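Local atomic coordinates of endo-arabinase (Bacteroides thetaiotaomicron, PDB entry 5C0P), a protein that probably hydrolyses internal glycosidic bonds of arabinan during its breakdown and carries a bound magnesium ion. Residues 79-84 with 133-138; 93-98 with 105-110; 150-155 with 202-207; 73-78 with 124-129. All coordinates share one frame; numbering follows the deposited sequence. Where two conformers were deposited one is given.

Interaction 1 (79-84 with 133-138); sequences DFWAPD and MCLDGS. With MG (magnesium ion), chain C.
D84 meets S138, and W81 meets L135, where the innermost strands of two neighbouring blades run side by side around the axis of the five-bladed β-propeller of glycoside hydrolase family 43. The strand segments diverge by 24° from parallel, with axes 7.4 Å apart at their closest; no direct hydrogen bond joins them, and the contact rests on side chains. D84 is the side chain to follow. From CB the chain turns to place CG anti to the carbonyl carbon (chi1 -72°), 3.1 Å from the magnesium ion. OD1 of D84 binds the magnesium ion at 2.1 Å. OD2 of D84 stays outside the first shell: it accepts a hydrogen bond of 2.7 Å from one metal-bound water, a weak one from Y86 OH, and packs 3.6 Å from S138 CB on the other strand. Two further metal-bound waters donate to A82 O and P83 O; a fourth water and H261 complete the six ligands. D136 OD2 is hydrogen-bonded to A206 N and to a bound Tris molecule, probably from the crystallisation liquor, while D136 OD1 lies 3.7 Å from A82 CB. D136 is predicted to modulate the pKa of the catalytic glutamate and orient proton donor and substrate; the Tris beside it is consistent with a pocket. Farther from the metal, L135 CD2 lies 4.1 Å from W81 CZ3, at the edge of the indole.

Interaction 2 (93-98 with 105-110); sequences YLFTTF and RGTSIL
An antiparallel pairing of two central strands within one propeller blade brings F95 against I109 and T97 against T107. Backbone hydrogen bonds run in pairs between L94 and L110, T96 and S108, and F98 and G106; F95-I109 and T97-T107 are the non-hydrogen-bonded pairs between them. I109 CG1 sits over the middle of the F95 ring, 3.8 Å from its centroid and 10° off the normal, a CH-pi contact, while I109 CD1 reaches F95 CZ at 3.5 Å. An alanine in place of F95 would probably open a gap beside I109 CG1 and CD1 and leave Y86 without its edge-to-face partner. On the same face, T97 OG1 and T107 OG1 share a hydrogen bond of 2.8 Å, and these hydroxyls also meet D136 N and G137 N of the next blade, respectively. On the other face, L94 CD2 packs 4.0 Å from L110 CD1. R105 NE and NH2 form salt bridges with D79 and E154, respectively. The whole is the β-hairpin of a four-stranded antiparallel propeller blade.

Interaction 3 (150-155 with 202-207); sequences LFCREW and NVTDAP
In W155, chi1 of 71° puts CG between the backbone N and the carbonyl carbon, and chi2 of -78° turns the indole to set one face against V203; in C152, SG lies anti to the carbonyl carbon, facing P207. V203 CG2 lies over that indole face, 3.7 Å from the centroid of the five-membered ring and 18° off its normal, a CH-pi contact. An alanine at W155 would probably leave V203 CG2 without the surface it rests on and open a gap beside it. C152 SG packs 3.4 Å from P207 CD, and the proline ring continues to L150, with P207 CG 4.1 Å from L150 CB. Between these patches an ordered water accepts hydrogen bonds from W155 N (2.9 Å) and T204 N (3.0 Å), bridging the segments. The contact joins strand 147-153 and the start of the short helix 155-158 to the loop leading into strand 205-211, the innermost strand of the following blade; strand 217-224 packs against V203 and P207, and strand 134-141 lies beside C152.

Interaction 4 (73-78 with 124-129); sequences DFWGQQ and NKAITP
N124 OD1 accepts a hydrogen bond of 2.9 Å from W75 N, and the other half of the same amide, N124 ND2, donates to D73 O at 3.0 Å. One asparagine side chain thus satisfies an acceptor and a donor two residues apart on the opposing loop, which fixes the rotation of its amide. Its CG is anti to the backbone N (chi1 -167°), on the side of 73-78. The oxygen has aromatic company too: it lies 3.3 Å from F74 CD1 and, in the plane of the indole, at the edge of W75 near CD1. The W75 ring lies against the backbone that follows N124. K125 CA stands over one face, 3.8 Å from the centroid of the five-membered ring, in a CH-pi contact, and A126 N covers that face farther along, with A126 CB 3.8 Å from W75 CZ2. W75 CD1 lies 3.6 Å above the plane of the F74 ring, toward its rim. Q77 NE2 bonds back to F74 O at 2.9 Å and to K71 O. Far from the metal, this surface contact joins the loop before strand 78-88 to the loop before strand 134-141; beneath it lie strands 91-100 and 103-112, where F98 meets both rings and I127 bonds to T107.

Overall arrangement
From the N terminus, the chain lays down 73-78 and runs directly into 79-84. The hairpin of interaction 2 closes first, its short loop falling wholly within the spans of interactions 4 and 1. Interaction 4 closes next at 124-129, then interaction 1 at 133-138; their segments alternate, so the two loops cross. Interaction 3 follows in series, opening at 150-155 and closing at 202-207. Interaction 2 builds one blade, interactions 1 and 3 join successive blades, and interaction 4 ties surface loops. R105 links three of them through salt bridges to D79 and E154.

Interaction 1 (79-84 with 133-138)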
loop_
_atom_site.group_PDB
_atom_site.type_symbol
_atom_site.label_atom_id
_atom_site.label_comp_id
_atom_site.label_asym_id
_atom_site.label_seq_id
_atom_site.Cartn_x
_atom_site.Cartn_y
_atom_site.Cartn_z
ATOM N N ASP A 79 -3.395 -15.681 -2.267
ATOM C CA ASP A 79 -3.700 -14.244 -2.199
ATOM C C ASP A 79 -2.959 -13.363 -3.217
ATOM O O ASP A 79 -3.566 -12.940 -4.190
ATOM C CB ASP A 79 -3.590 -13.672 -0.769
ATOM C CG ASP A 79 -4.436 -14.433 0.246
ATOM O OD1 ASP A 79 -5.466 -15.022 -0.142
ATOM O OD2 ASP A 79 -4.064 -14.430 1.432
ATOM N N PHE A 80 -1.675 -13.079 -2.987
ATOM C CA PHE A 80 -0.902 -12.166 -3.852
ATOM C C PHE A 80 -1.528 -10.767 -3.881
ATOM O O PHE A 80 -1.583 -10.120 -4.925
ATOM C CB PHE A 80 -0.782 -12.701 -5.295
ATOM C CG PHE A 80 0.179 -13.857 -5.453
ATOM C CD1 PHE A 80 1.317 -13.721 -6.235
ATOM C CD2 PHE A 80 -0.056 -15.070 -4.819
ATOM C CE1 PHE A 80 2.211 -14.776 -6.381
ATOM C CE2 PHE A 80 0.834 -16.139 -4.959
ATOM C CZ PHE A 80 1.970 -15.981 -5.747
ATOM N N TRP A 81 -1.995 -10.305 -2.727
ATOM C CA TRP A 81 -2.756 -9.057 -2.662
ATOM C C TRP A 81 -1.891 -7.816 -2.616
ATOM O O TRP A 81 -0.865 -7.774 -1.923
ATOM C CB TRP A 81 -3.657 -9.032 -1.429
ATOM C CG TRP A 81 -4.779 -10.017 -1.441
ATOM C CD1 TRP A 81 -5.198 -10.788 -2.488
ATOM C CD2 TRP A 81 -5.633 -10.329 -0.339
ATOM N NE1 TRP A 81 -6.269 -11.558 -2.101
ATOM C CE2 TRP A 81 -6.547 -11.303 -0.784
ATOM C CE3 TRP A 81 -5.706 -9.883 0.985
ATOM C CZ2 TRP A 81 -7.536 -11.833 0.049
ATOM C CZ3 TRP A 81 -6.676 -10.418 1.813
ATOM C CH2 TRP A 81 -7.580 -11.382 1.343
ATOM N N ALA A 82 -2.334 -6.805 -3.362
ATOM C CA ALA A 82 -1.878 -5.426 -3.210
ATOM C C ALA A 82 -0.366 -5.228 -3.167
ATOM O O ALA A 82 0.188 -4.785 -2.166
ATOM C CB ALA A 82 -2.544 -4.801 -1.975
ATOM N N PRO A 83 0.314 -5.527 -4.273
ATOM C CA PRO A 83 1.757 -5.279 -4.300
ATOM C C PRO A 83 2.112 -3.783 -4.254
ATOM O O PRO A 83 1.413 -2.941 -4.842
ATOM C CB PRO A 83 2.179 -5.891 -5.642
ATOM C CG PRO A 83 0.916 -5.864 -6.488
ATOM C CD PRO A 83 -0.199 -6.108 -5.531
ATOM N N ASP A 84 3.200 -3.477 -3.544
ATOM C CA ASP A 84 3.880 -2.183 -3.599
ATOM C C ASP A 84 5.303 -2.494 -4.040
ATOM O O ASP A 84 5.833 -3.563 -3.702
ATOM C CB ASP A 84 4.019 -1.566 -2.205
ATOM C CG ASP A 84 2.716 -1.041 -1.615
ATOM O OD1 ASP A 84 1.620 -1.212 -2.192
ATOM O OD2 ASP A 84 2.828 -0.437 -0.524
HETATM N N MSE A 133 -2.984 -12.147 11.777
HETATM C CA MSE A 133 -3.453 -11.950 10.403
HETATM C C MSE A 133 -3.185 -10.510 9.996
HETATM O O MSE A 133 -3.830 -9.581 10.499
HETATM C CB MSE A 133 -4.952 -12.220 10.280
HETATM C CG MSE A 133 -5.421 -13.469 10.972
HETATM SE SE MSE A 133 -6.589 -14.539 9.859
HETATM C CE MSE A 133 -5.191 -15.260 8.702
ATOM N N CYS A 134 -2.241 -10.327 9.081
ATOM C CA CYS A 134 -1.825 -8.986 8.673
ATOM C C CYS A 134 -1.829 -8.799 7.164
ATOM O O CYS A 134 -1.695 -9.756 6.397
ATOM C CB CYS A 134 -0.421 -8.662 9.180
ATOM S SG CYS A 134 -0.213 -8.777 10.956
ATOM N N LEU A 135 -1.975 -7.551 6.739
ATOM C CA LEU A 135 -1.972 -7.243 5.317
ATOM C C LEU A 135 -1.524 -5.825 5.037
ATOM O O LEU A 135 -1.403 -4.999 5.952
ATOM C CB LEU A 135 -3.347 -7.506 4.686
ATOM C CG LEU A 135 -4.630 -6.928 5.281
ATOM C CD1 LEU A 135 -4.822 -5.454 4.960
ATOM C CD2 LEU A 135 -5.829 -7.722 4.778
ATOM N N ASP A 136 -1.264 -5.565 3.758
ATOM C CA ASP A 136 -0.966 -4.230 3.251
ATOM C C ASP A 136 0.294 -3.627 3.860
ATOM O O ASP A 136 0.359 -2.425 4.081
ATOM C CB ASP A 136 -2.177 -3.281 3.427
ATOM C CG ASP A 136 -3.341 -3.622 2.508
ATOM O OD1 ASP A 136 -3.216 -4.550 1.672
ATOM O OD2 ASP A 136 -4.393 -2.958 2.618
ATOM N N GLY A 137 1.296 -4.461 4.139
ATOM C CA GLY A 137 2.570 -3.953 4.620
ATOM C C GLY A 137 3.213 -3.005 3.624
ATOM O O GLY A 137 3.407 -3.349 2.444
ATOM N N SER A 138 3.546 -1.806 4.097
ATOM C CA SER A 138 4.161 -0.792 3.249
ATOM C C SER A 138 5.451 -0.269 3.865
ATOM O O SER A 138 5.766 -0.559 5.026
ATOM C CB SER A 138 3.187 0.361 3.004
ATOM O OG SER A 138 2.930 1.075 4.199
HETATM MG MG MG C . -0.395 -0.842 -1.630
HETATM O O HOH W 1 -0.315 -2.679 -0.572
HETATM O O HOH W 2 -0.765 -1.705 -3.515
HETATM O O HOH W 3 0.302 0.020 0.154
HETATM O O HOH W 4 -0.463 1.165 -2.306
#

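Interaction 2 (93-98 with 105-110)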
loop_
_atom_site.group_PDB
_atom_site.type_symbol
_atom_site.label_atom_id
_atom_site.label_comp_id
_atom_site.label_asym_id
_atom_site.label_seq_id
_atom_site.Cartn_x
_atom_site.Cartn_y
_atom_site.Cartn_z
ATOM N N TYR A 93 12.268 -3.571 -4.086
ATOM C CA TYR A 93 11.635 -4.443 -3.095
ATOM C C TYR A 93 10.129 -4.461 -3.268
ATOM O O TYR A 93 9.461 -3.425 -3.221
ATOM C CB TYR A 93 12.000 -4.015 -1.673
ATOM C CG TYR A 93 13.473 -4.162 -1.386
ATOM C CD1 TYR A 93 14.379 -3.181 -1.791
ATOM C CD2 TYR A 93 13.972 -5.280 -0.730
ATOM C CE1 TYR A 93 15.741 -3.311 -1.539
ATOM C CE2 TYR A 93 15.319 -5.418 -0.481
ATOM C CZ TYR A 93 16.200 -4.429 -0.885
ATOM O OH TYR A 93 17.550 -4.550 -0.642
ATOM N N LEU A 94 9.611 -5.661 -3.468
ATOM C CA LEU A 94 8.187 -5.913 -3.624
ATOM C C LEU A 94 7.608 -6.325 -2.272
ATOM O O LEU A 94 8.101 -7.269 -1.637
ATOM C CB LEU A 94 7.997 -7.052 -4.639
ATOM C CG LEU A 94 6.619 -7.690 -4.802
ATOM C CD1 LEU A 94 5.682 -6.677 -5.439
ATOM C CD2 LEU A 94 6.706 -8.944 -5.663
ATOM N N PHE A 95 6.591 -5.598 -1.823
ATOM C CA PHE A 95 5.864 -5.906 -0.594
ATOM C C PHE A 95 4.473 -6.402 -1.019
ATOM O O PHE A 95 3.674 -5.628 -1.563
ATOM C CB PHE A 95 5.680 -4.632 0.248
ATOM C CG PHE A 95 6.910 -4.185 1.005
ATOM C CD1 PHE A 95 8.119 -3.947 0.355
ATOM C CD2 PHE A 95 6.833 -3.935 2.371
ATOM C CE1 PHE A 95 9.243 -3.520 1.078
ATOM C CE2 PHE A 95 7.935 -3.490 3.090
ATOM C CZ PHE A 95 9.149 -3.290 2.447
ATOM N N THR A 96 4.181 -7.680 -0.786
ATOM C CA THR A 96 2.914 -8.278 -1.215
ATOM C C THR A 96 2.364 -9.161 -0.102
ATOM O O THR A 96 3.127 -9.701 0.706
ATOM C CB THR A 96 3.095 -9.102 -2.522
ATOM O OG1 THR A 96 3.574 -8.229 -3.555
ATOM C CG2 THR A 96 1.783 -9.725 -2.998
ATOM N N THR A 97 1.043 -9.295 -0.049
ATOM C CA THR A 97 0.405 -10.049 1.020
ATOM C C THR A 97 -0.003 -11.445 0.546
ATOM O O THR A 97 -0.584 -11.620 -0.529
ATOM C CB THR A 97 -0.791 -9.260 1.583
ATOM O OG1 THR A 97 -0.303 -8.049 2.190
ATOM C CG2 THR A 97 -1.549 -10.079 2.611
ATOM N N PHE A 98 0.321 -12.451 1.362
ATOM C CA PHE A 98 0.074 -13.840 1.013
ATOM C C PHE A 98 -0.499 -14.570 2.214
ATOM O O PHE A 98 -0.457 -14.064 3.330
ATOM C CB PHE A 98 1.387 -14.555 0.639
ATOM C CG PHE A 98 2.178 -13.883 -0.455
ATOM C CD1 PHE A 98 1.938 -14.177 -1.797
ATOM C CD2 PHE A 98 3.205 -12.999 -0.137
ATOM C CE1 PHE A 98 2.692 -13.564 -2.808
ATOM C CE2 PHE A 98 3.966 -12.385 -1.136
ATOM C CZ PHE A 98 3.709 -12.673 -2.476
ATOM N N ARG A 105 -2.204 -15.006 7.291
ATOM C CA ARG A 105 -1.944 -14.006 6.267
ATOM C C ARG A 105 -0.900 -13.007 6.751
ATOM O O ARG A 105 -0.908 -12.606 7.918
ATOM C CB ARG A 105 -3.248 -13.279 5.923
ATOM C CG ARG A 105 -3.120 -12.288 4.778
ATOM C CD ARG A 105 -4.479 -11.868 4.245
ATOM N NE ARG A 105 -5.132 -12.969 3.542
ATOM C CZ ARG A 105 -6.356 -13.413 3.806
ATOM N NH1 ARG A 105 -6.850 -14.423 3.108
ATOM N NH2 ARG A 105 -7.085 -12.848 4.759
ATOM N N GLY A 106 0.010 -12.629 5.863
ATOM C CA GLY A 106 0.995 -11.614 6.187
ATOM C C GLY A 106 1.622 -11.021 4.948
ATOM O O GLY A 106 1.463 -11.547 3.844
ATOM N N THR A 107 2.347 -9.928 5.124
ATOM C CA THR A 107 3.034 -9.292 4.014
ATOM C C THR A 107 4.474 -9.772 4.035
ATOM O O THR A 107 5.088 -9.837 5.100
ATOM C CB THR A 107 2.975 -7.761 4.151
ATOM O OG1 THR A 107 1.605 -7.349 4.184
ATOM C CG2 THR A 107 3.703 -7.072 2.992
ATOM N N SER A 108 5.010 -10.142 2.878
ATOM C CA SER A 108 6.429 -10.471 2.817
ATOM C C SER A 108 7.150 -9.618 1.788
ATOM O O SER A 108 6.517 -8.929 0.968
ATOM C CB SER A 108 6.695 -11.972 2.632
ATOM O OG SER A 108 6.498 -12.360 1.305
ATOM N N ILE A 109 8.475 -9.633 1.876
ATOM C CA ILE A 109 9.317 -8.751 1.085
ATOM C C ILE A 109 10.167 -9.570 0.121
ATOM O O ILE A 109 10.770 -10.585 0.500
ATOM C CB ILE A 109 10.211 -7.895 1.995
ATOM C CG1 ILE A 109 9.337 -7.041 2.923
ATOM C CG2 ILE A 109 11.163 -7.022 1.158
ATOM C CD1 ILE A 109 10.115 -6.286 4.019
ATOM N N LEU A 110 10.177 -9.139 -1.139
ATOM C CA LEU A 110 10.931 -9.817 -2.187
ATOM C C LEU A 110 11.816 -8.780 -2.852
ATOM O O LEU A 110 11.526 -7.583 -2.786
ATOM C CB LEU A 110 9.980 -10.453 -3.203
ATOM C CG LEU A 110 8.997 -11.452 -2.578
ATOM C CD1 LEU A 110 7.653 -10.793 -2.215
ATOM C CD2 LEU A 110 8.798 -12.622 -3.490
#

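Interaction 3 (150-155 with 202-207)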
loop_
_atom_site.group_PDB
_atom_site.type_symbol
_atom_site.label_atom_id
_atom_site.label_comp_id
_atom_site.label_asym_id
_atom_site.label_seq_id
_atom_site.Cartn_x
_atom_site.Cartn_y
_atom_site.Cartn_z
ATOM N N LEU A 150 4.765 -0.321 7.833
ATOM C CA LEU A 150 3.410 -0.006 8.294
ATOM C C LEU A 150 2.547 -1.175 7.858
ATOM O O LEU A 150 2.726 -1.693 6.767
ATOM C CB LEU A 150 2.880 1.265 7.631
ATOM C CG LEU A 150 3.779 2.493 7.645
ATOM C CD1 LEU A 150 3.122 3.623 6.842
ATOM C CD2 LEU A 150 4.071 2.917 9.064
ATOM N N PHE A 151 1.623 -1.618 8.702
ATOM C CA PHE A 151 0.762 -2.717 8.288
ATOM C C PHE A 151 -0.573 -2.702 9.003
ATOM O O PHE A 151 -0.750 -2.011 10.014
ATOM C CB PHE A 151 1.456 -4.085 8.437
ATOM C CG PHE A 151 1.755 -4.486 9.859
ATOM C CD1 PHE A 151 0.830 -5.204 10.608
ATOM C CD2 PHE A 151 2.980 -4.166 10.438
ATOM C CE1 PHE A 151 1.122 -5.586 11.910
ATOM C CE2 PHE A 151 3.280 -4.546 11.740
ATOM C CZ PHE A 151 2.352 -5.257 12.478
ATOM N N CYS A 152 -1.508 -3.474 8.467
ATOM C CA CYS A 152 -2.815 -3.637 9.092
ATOM C C CYS A 152 -2.901 -4.981 9.772
ATOM O O CYS A 152 -2.383 -5.982 9.272
ATOM C CB CYS A 152 -3.904 -3.616 8.027
ATOM S SG CYS A 152 -3.968 -2.096 7.097
ATOM N N ARG A 153 -3.578 -5.011 10.911
ATOM C CA ARG A 153 -3.969 -6.272 11.498
ATOM C C ARG A 153 -5.445 -6.391 11.188
ATOM O O ARG A 153 -6.241 -5.522 11.571
ATOM C CB ARG A 153 -3.724 -6.284 13.000
ATOM C CG ARG A 153 -3.756 -7.677 13.548
ATOM C CD ARG A 153 -3.498 -7.743 15.028
ATOM N NE ARG A 153 -3.826 -9.083 15.489
ATOM C CZ ARG A 153 -3.826 -9.453 16.761
ATOM N NH1 ARG A 153 -3.510 -8.574 17.700
ATOM N NH2 ARG A 153 -4.141 -10.697 17.090
ATOM N N GLU A 154 -5.795 -7.462 10.488
ATOM C CA GLU A 154 -7.108 -7.598 9.860
ATOM C C GLU A 154 -8.299 -7.562 10.816
ATOM O O GLU A 154 -8.316 -8.230 11.849
ATOM C CB GLU A 154 -7.160 -8.858 8.990
ATOM C CG GLU A 154 -8.204 -8.770 7.885
ATOM C CD GLU A 154 -7.982 -9.765 6.758
ATOM O OE1 GLU A 154 -7.005 -10.545 6.808
ATOM O OE2 GLU A 154 -8.794 -9.753 5.810
ATOM N N TRP A 155 -9.308 -6.793 10.425
ATOM C CA TRP A 155 -10.497 -6.574 11.240
ATOM C C TRP A 155 -11.293 -7.837 11.543
ATOM O O TRP A 155 -12.006 -7.892 12.543
ATOM C CB TRP A 155 -11.394 -5.535 10.575
ATOM C CG TRP A 155 -12.062 -6.043 9.335
ATOM C CD1 TRP A 155 -11.501 -6.191 8.095
ATOM C CD2 TRP A 155 -13.420 -6.471 9.220
ATOM N NE1 TRP A 155 -12.437 -6.693 7.217
ATOM C CE2 TRP A 155 -13.620 -6.866 7.882
ATOM C CE3 TRP A 155 -14.486 -6.551 10.116
ATOM C CZ2 TRP A 155 -14.850 -7.343 7.425
ATOM C CZ3 TRP A 155 -15.707 -7.022 9.656
ATOM C CH2 TRP A 155 -15.878 -7.411 8.324
ATOM N N ASN A 202 -14.744 -2.728 11.744
ATOM C CA ASN A 202 -14.220 -1.620 10.952
ATOM C C ASN A 202 -12.921 -1.989 10.255
ATOM O O ASN A 202 -11.958 -2.413 10.899
ATOM C CB ASN A 202 -13.980 -0.402 11.845
ATOM C CG ASN A 202 -15.212 -0.012 12.625
ATOM O OD1 ASN A 202 -16.280 0.191 12.048
ATOM N ND2 ASN A 202 -15.080 0.073 13.951
ATOM N N VAL A 203 -12.901 -1.820 8.938
ATOM C CA VAL A 203 -11.759 -2.190 8.112
ATOM C C VAL A 203 -10.598 -1.205 8.265
ATOM O O VAL A 203 -10.817 0.009 8.348
ATOM C CB VAL A 203 -12.192 -2.213 6.637
ATOM C CG1 VAL A 203 -10.985 -2.345 5.684
ATOM C CG2 VAL A 203 -13.211 -3.318 6.400
ATOM N N THR A 204 -9.372 -1.730 8.316
ATOM C CA THR A 204 -8.174 -0.938 8.036
ATOM C C THR A 204 -7.473 -1.513 6.811
ATOM O O THR A 204 -7.135 -2.705 6.782
ATOM C CB THR A 204 -7.167 -0.899 9.193
ATOM O OG1 THR A 204 -6.915 -2.229 9.659
ATOM C CG2 THR A 204 -7.678 -0.046 10.345
ATOM N N ASP A 205 -7.268 -0.658 5.810
ATOM C CA ASP A 205 -6.540 -1.003 4.590
ATOM C C ASP A 205 -5.470 0.048 4.308
ATOM O O ASP A 205 -5.625 1.224 4.643
ATOM C CB ASP A 205 -7.481 -1.010 3.365
ATOM C CG ASP A 205 -8.281 -2.303 3.196
ATOM O OD1 ASP A 205 -8.012 -3.319 3.869
ATOM O OD2 ASP A 205 -9.182 -2.307 2.323
ATOM N N ALA A 206 -4.384 -0.386 3.676
ATOM C CA ALA A 206 -3.532 0.503 2.874
ATOM C C ALA A 206 -2.788 1.670 3.537
ATOM O O ALA A 206 -2.683 2.731 2.938
ATOM C CB ALA A 206 -4.363 1.043 1.702
ATOM N N PRO A 207 -2.236 1.484 4.747
ATOM C CA PRO A 207 -1.510 2.623 5.320
ATOM C C PRO A 207 -0.325 3.084 4.462
ATOM O O PRO A 207 0.452 2.271 3.961
ATOM C CB PRO A 207 -0.998 2.071 6.655
ATOM C CG PRO A 207 -0.929 0.578 6.438
ATOM C CD PRO A 207 -2.092 0.264 5.557
HETATM O O HOH W 5 -8.491 -4.556 8.734
#

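Interaction 4 (73-78 with 124-129)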
loop_
_atom_site.group_PDB
_atom_site.type_symbol
_atom_site.label_atom_id
_atom_site.label_comp_id
_atom_site.label_asym_id
_atom_site.label_seq_id
_atom_site.Cartn_x
_atom_site.Cartn_y
_atom_site.Cartn_z
ATOM N N ASP A 73 8.138 -23.805 -3.217
ATOM C CA ASP A 73 8.603 -23.728 -1.834
ATOM C C ASP A 73 8.399 -22.367 -1.172
ATOM O O ASP A 73 8.732 -22.195 -0.001
ATOM C CB ASP A 73 10.061 -24.185 -1.706
ATOM C CG ASP A 73 11.034 -23.301 -2.466
ATOM O OD1 ASP A 73 10.604 -22.354 -3.159
ATOM O OD2 ASP A 73 12.253 -23.577 -2.384
ATOM N N PHE A 74 7.836 -21.409 -1.902
ATOM C CA PHE A 74 7.510 -20.117 -1.302
ATOM C C PHE A 74 6.438 -20.295 -0.237
ATOM O O PHE A 74 5.485 -21.056 -0.420
ATOM C CB PHE A 74 7.020 -19.146 -2.360
ATOM C CG PHE A 74 6.790 -17.751 -1.848
ATOM C CD1 PHE A 74 7.830 -17.007 -1.297
ATOM C CD2 PHE A 74 5.535 -17.175 -1.939
ATOM C CE1 PHE A 74 7.612 -15.700 -0.838
ATOM C CE2 PHE A 74 5.307 -15.878 -1.482
ATOM C CZ PHE A 74 6.353 -15.138 -0.930
ATOM N N TRP A 75 6.588 -19.583 0.878
ATOM C CA TRP A 75 5.721 -19.789 2.024
ATOM C C TRP A 75 4.263 -19.459 1.759
ATOM O O TRP A 75 3.378 -20.058 2.368
ATOM C CB TRP A 75 6.202 -18.946 3.209
ATOM C CG TRP A 75 5.878 -17.476 3.094
ATOM C CD1 TRP A 75 6.659 -16.506 2.533
ATOM C CD2 TRP A 75 4.703 -16.809 3.583
ATOM N NE1 TRP A 75 6.034 -15.283 2.617
ATOM C CE2 TRP A 75 4.836 -15.440 3.264
ATOM C CE3 TRP A 75 3.549 -17.238 4.252
ATOM C CZ2 TRP A 75 3.857 -14.491 3.599
ATOM C CZ3 TRP A 75 2.574 -16.294 4.578
ATOM C CH2 TRP A 75 2.735 -14.940 4.255
ATOM N N GLY A 76 4.018 -18.490 0.883
ATOM C CA GLY A 76 2.676 -17.960 0.707
ATOM C C GLY A 76 2.123 -18.234 -0.676
ATOM O O GLY A 76 2.339 -17.461 -1.603
ATOM N N GLN A 77 1.387 -19.326 -0.810
ATOM C CA GLN A 77 0.894 -19.719 -2.122
ATOM C C GLN A 77 -0.445 -19.083 -2.477
ATOM O O GLN A 77 -0.900 -19.202 -3.613
ATOM C CB GLN A 77 0.813 -21.237 -2.237
ATOM C CG GLN A 77 2.164 -21.945 -2.093
ATOM C CD GLN A 77 3.077 -21.719 -3.289
ATOM O OE1 GLN A 77 2.626 -21.694 -4.435
ATOM N NE2 GLN A 77 4.373 -21.553 -3.026
ATOM N N GLN A 78 -1.070 -18.402 -1.519
ATOM C CA GLN A 78 -2.389 -17.802 -1.750
ATOM C C GLN A 78 -2.364 -16.288 -1.672
ATOM O O GLN A 78 -1.425 -15.701 -1.115
ATOM C CB GLN A 78 -3.418 -18.351 -0.744
ATOM C CG GLN A 78 -3.678 -19.838 -0.905
ATOM C CD GLN A 78 -4.649 -20.394 0.116
ATOM O OE1 GLN A 78 -4.355 -21.382 0.788
ATOM N NE2 GLN A 78 -5.816 -19.779 0.223
ATOM N N ASN A 124 12.084 -16.156 3.315
ATOM C CA ASN A 124 10.908 -16.953 2.960
ATOM C C ASN A 124 9.868 -17.030 4.079
ATOM O O ASN A 124 9.479 -18.114 4.537
ATOM C CB ASN A 124 11.310 -18.350 2.508
ATOM C CG ASN A 124 10.162 -19.091 1.835
ATOM O OD1 ASN A 124 9.229 -18.467 1.321
ATOM N ND2 ASN A 124 10.223 -20.419 1.843
ATOM N N LYS A 125 9.427 -15.854 4.515
ATOM C CA LYS A 125 8.386 -15.734 5.527
ATOM C C LYS A 125 7.927 -14.288 5.589
ATOM O O LYS A 125 8.621 -13.383 5.112
ATOM C CB LYS A 125 8.883 -16.177 6.904
ATOM C CG LYS A 125 10.014 -15.361 7.475
ATOM C CD LYS A 125 10.364 -15.894 8.864
ATOM C CE LYS A 125 11.695 -15.352 9.363
ATOM N NZ LYS A 125 12.188 -16.078 10.576
ATOM N N ALA A 126 6.756 -14.068 6.178
ATOM C CA ALA A 126 6.208 -12.731 6.323
ATOM C C ALA A 126 7.097 -11.871 7.219
ATOM O O ALA A 126 7.724 -12.376 8.147
ATOM C CB ALA A 126 4.809 -12.800 6.910
ATOM N N ILE A 127 7.125 -10.574 6.934
ATOM C CA ILE A 127 7.794 -9.600 7.793
ATOM C C ILE A 127 6.852 -9.135 8.916
ATOM O O ILE A 127 7.293 -8.675 9.970
ATOM C CB ILE A 127 8.302 -8.405 6.948
ATOM C CG1 ILE A 127 9.259 -7.533 7.762
ATOM C CG2 ILE A 127 7.134 -7.586 6.390
ATOM C CD1 ILE A 127 10.486 -8.271 8.264
ATOM N N THR A 128 5.550 -9.294 8.694
ATOM C CA THR A 128 4.546 -9.021 9.726
ATOM C C THR A 128 4.537 -10.169 10.750
ATOM O O THR A 128 5.084 -11.242 10.477
ATOM C CB THR A 128 3.165 -8.817 9.068
ATOM O OG1 THR A 128 2.888 -9.923 8.196
ATOM C CG2 THR A 128 3.143 -7.520 8.261
ATOM N N PRO A 129 3.950 -9.953 11.945
ATOM C CA PRO A 129 4.046 -10.997 12.976
ATOM C C PRO A 129 3.356 -12.306 12.598
ATOM O O PRO A 129 2.213 -12.288 12.144
ATOM C CB PRO A 129 3.339 -10.362 14.183
ATOM C CG PRO A 129 3.523 -8.893 13.979
ATOM C CD PRO A 129 3.384 -8.701 12.488
#